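Local atomic coordinates of glutaredoxin-2 (PDB entry 2G2Q), a protein that acts as a viral glutaredoxin, passing disulfides from a membrane-associated partner to virion membrane proteins and so supporting virus assembly and replication. Residues A[74-78]-A[111-116]. Numbering follows the deposited sequence.
Sequences FKYNP and IEKATY. With SO4 (sulfate ion), chain D.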
loop_
_atom_site.group_PDB
_atom_site.type_symbol
_atom_site.label_atom_id
_atom_site.label_comp_id
_atom_site.label_asym_id
_atom_site.label_seq_id
_atom_site.Cartn_x
_atom_site.Cartn_y
_atom_site.Cartn_z
ATOM N N PHE A 74 1.789 0.436 -6.562
ATOM C CA PHE A 74 1.988 0.950 -7.895
ATOM C C PHE A 74 2.265 -0.206 -8.847
ATOM O O PHE A 74 2.718 -1.291 -8.449
ATOM C CB PHE A 74 3.171 1.921 -7.939
ATOM C CG PHE A 74 2.979 3.140 -7.108
ATOM C CD1 PHE A 74 3.293 3.132 -5.749
ATOM C CD2 PHE A 74 2.484 4.291 -7.668
ATOM C CE1 PHE A 74 3.099 4.259 -4.968
ATOM C CE2 PHE A 74 2.307 5.422 -6.899
ATOM C CZ PHE A 74 2.603 5.407 -5.541
ATOM N N LYS A 75 1.996 0.046 -10.114
ATOM C CA LYS A 75 2.164 -0.954 -11.143
ATOM C C LYS A 75 3.122 -0.321 -12.139
ATOM O O LYS A 75 2.818 0.720 -12.728
ATOM C CB LYS A 75 0.798 -1.312 -11.756
ATOM C CG LYS A 75 0.847 -2.393 -12.822
ATOM C CD LYS A 75 -0.548 -2.861 -13.265
ATOM C CE LYS A 75 -1.281 -1.826 -14.122
ATOM N NZ LYS A 75 -2.661 -2.299 -14.468
ATOM N N TYR A 76 4.302 -0.917 -12.282
ATOM C CA TYR A 76 5.311 -0.418 -13.213
ATOM C C TYR A 76 5.485 -1.360 -14.405
ATOM O O TYR A 76 5.652 -2.584 -14.237
ATOM C CB TYR A 76 6.673 -0.217 -12.513
ATOM C CG TYR A 76 7.717 0.369 -13.437
ATOM C CD1 TYR A 76 7.527 1.624 -14.021
ATOM C CD2 TYR A 76 8.882 -0.334 -13.755
ATOM C CE1 TYR A 76 8.471 2.182 -14.860
ATOM C CE2 TYR A 76 9.844 0.218 -14.612
ATOM C CZ TYR A 76 9.620 1.478 -15.168
ATOM O OH TYR A 76 10.544 2.051 -16.043
ATOM N N ASN A 77 5.475 -0.784 -15.603
ATOM C CA ASN A 77 5.748 -1.551 -16.813
ATOM C C ASN A 77 7.143 -1.276 -17.335
ATOM O O ASN A 77 7.370 -0.250 -17.976
ATOM C CB ASN A 77 4.686 -1.289 -17.906
ATOM C CG ASN A 77 4.874 -2.172 -19.140
ATOM O OD1 ASN A 77 5.988 -2.333 -19.667
ATOM N ND2 ASN A 77 3.792 -2.753 -19.596
ATOM N N PRO A 78 8.069 -2.230 -17.135
ATOM C CA PRO A 78 9.506 -2.042 -17.432
ATOM C C PRO A 78 9.822 -1.901 -18.934
ATOM O O PRO A 78 10.881 -1.368 -19.321
ATOM C CB PRO A 78 10.143 -3.329 -16.899
ATOM C CG PRO A 78 9.098 -3.978 -16.044
ATOM C CD PRO A 78 7.786 -3.596 -16.656
ATOM N N ILE A 111 -5.878 -3.876 -9.525
ATOM C CA ILE A 111 -4.520 -3.889 -10.057
ATOM C C ILE A 111 -4.564 -4.012 -11.585
ATOM O O ILE A 111 -3.773 -3.400 -12.296
ATOM C CB ILE A 111 -3.697 -5.066 -9.479
ATOM C CG1 ILE A 111 -3.335 -4.803 -8.025
ATOM C CG2 ILE A 111 -2.424 -5.318 -10.310
ATOM C CD1 ILE A 111 -2.827 -6.064 -7.329
ATOM N N GLU A 112 -5.493 -4.810 -12.080
ATOM C CA GLU A 112 -5.543 -5.061 -13.499
ATOM C C GLU A 112 -6.091 -3.894 -14.311
ATOM O O GLU A 112 -5.679 -3.703 -15.442
ATOM C CB GLU A 112 -6.257 -6.383 -13.791
ATOM C CG GLU A 112 -5.356 -7.579 -13.455
ATOM C CD GLU A 112 -6.009 -8.916 -13.713
ATOM O OE1 GLU A 112 -5.287 -9.847 -14.131
ATOM O OE2 GLU A 112 -7.242 -9.043 -13.506
ATOM N N LYS A 113 -6.973 -3.104 -13.710
ATOM C CA LYS A 113 -7.630 -1.965 -14.373
ATOM C C LYS A 113 -6.842 -0.658 -14.255
ATOM O O LYS A 113 -7.161 0.321 -14.914
ATOM C CB LYS A 113 -9.016 -1.730 -13.772
ATOM C CG LYS A 113 -10.054 -2.809 -14.041
ATOM C CD LYS A 113 -11.162 -2.744 -12.973
ATOM C CE LYS A 113 -12.565 -2.839 -13.571
ATOM N NZ LYS A 113 -13.094 -4.225 -13.794
ATOM N N ALA A 114 -5.843 -0.632 -13.389
ATOM C CA ALA A 114 -5.060 0.574 -13.155
ATOM C C ALA A 114 -4.408 1.060 -14.463
ATOM O O ALA A 114 -3.693 0.314 -15.116
ATOM C CB ALA A 114 -4.009 0.298 -12.094
ATOM N N THR A 115 -4.666 2.309 -14.829
ATOM C CA THR A 115 -4.218 2.848 -16.107
ATOM C C THR A 115 -2.815 3.418 -16.067
ATOM O O THR A 115 -2.439 4.076 -15.111
ATOM C CB THR A 115 -5.161 3.944 -16.626
ATOM O OG1 THR A 115 -5.152 5.048 -15.705
ATOM C CG2 THR A 115 -6.572 3.402 -16.817
ATOM N N TYR A 116 -2.057 3.174 -17.129
ATOM C CA TYR A 116 -0.677 3.650 -17.261
ATOM C C TYR A 116 -0.539 5.092 -17.711
ATOM O O TYR A 116 -1.368 5.601 -18.465
ATOM C CB TYR A 116 0.074 2.791 -18.272
ATOM C CG TYR A 116 0.409 1.437 -17.745
ATOM C CD1 TYR A 116 -0.170 0.297 -18.293
ATOM C CD2 TYR A 116 1.291 1.287 -16.693
ATOM C CE1 TYR A 116 0.133 -0.953 -17.810
ATOM C CE2 TYR A 116 1.591 0.052 -16.208
ATOM C CZ TYR A 116 1.009 -1.073 -16.770
ATOM O OH TYR A 116 1.309 -2.318 -16.270
HETATM S S SO4 D . -1.197 -5.224 -16.420
HETATM O O1 SO4 D . -0.827 -3.876 -16.828
HETATM O O2 SO4 D . -1.952 -5.178 -15.169
HETATM O O3 SO4 D . -2.035 -5.796 -17.477
HETATM O O4 SO4 D . 0.006 -6.037 -16.250
#
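Lys75 rises from strand 71-77 toward the C-terminal end of helix 104-113 and is buried there. Its amino group donates two hydrogen bonds to main-chain carbonyls, one from Lys75 NZ to Ile111 O (2.7 Å) and one from Lys75 NZ to Ala114 O (2.9 Å). The ammonium group thus meets the negative end of the helix dipole and ties the last turn, and the loop leaving it, to the sheet. Ile111 CG2 lies 4.3 Å from Lys75 CD, adding a loose apolar contact.

Beyond the loop, Tyr116 swings its ring back over the strand. Its OH is 3.4 Å from Lys75 CE, while Tyr116 CE2 packs 3.8 Å from Asn77 CB. The amide of Asn77 is engaged differently: its OD1 accepts hydrogen bonds from the backbone of Gln79 and Thr80 in the following turn.

A sulfate, probably from the crystallisation liquor, bridges the two segments, taking hydrogen bonds from Lys75 NZ to O2 (3.0 Å) and from Tyr116 OH to O1 (2.7 Å); Tyr30 and Asn3 complete its site. Packing of the C-terminal helix against the central mixed sheet, with strand 71-77 antiparallel to strand 3-9, is characteristic of the thioredoxin fold of glutaredoxins.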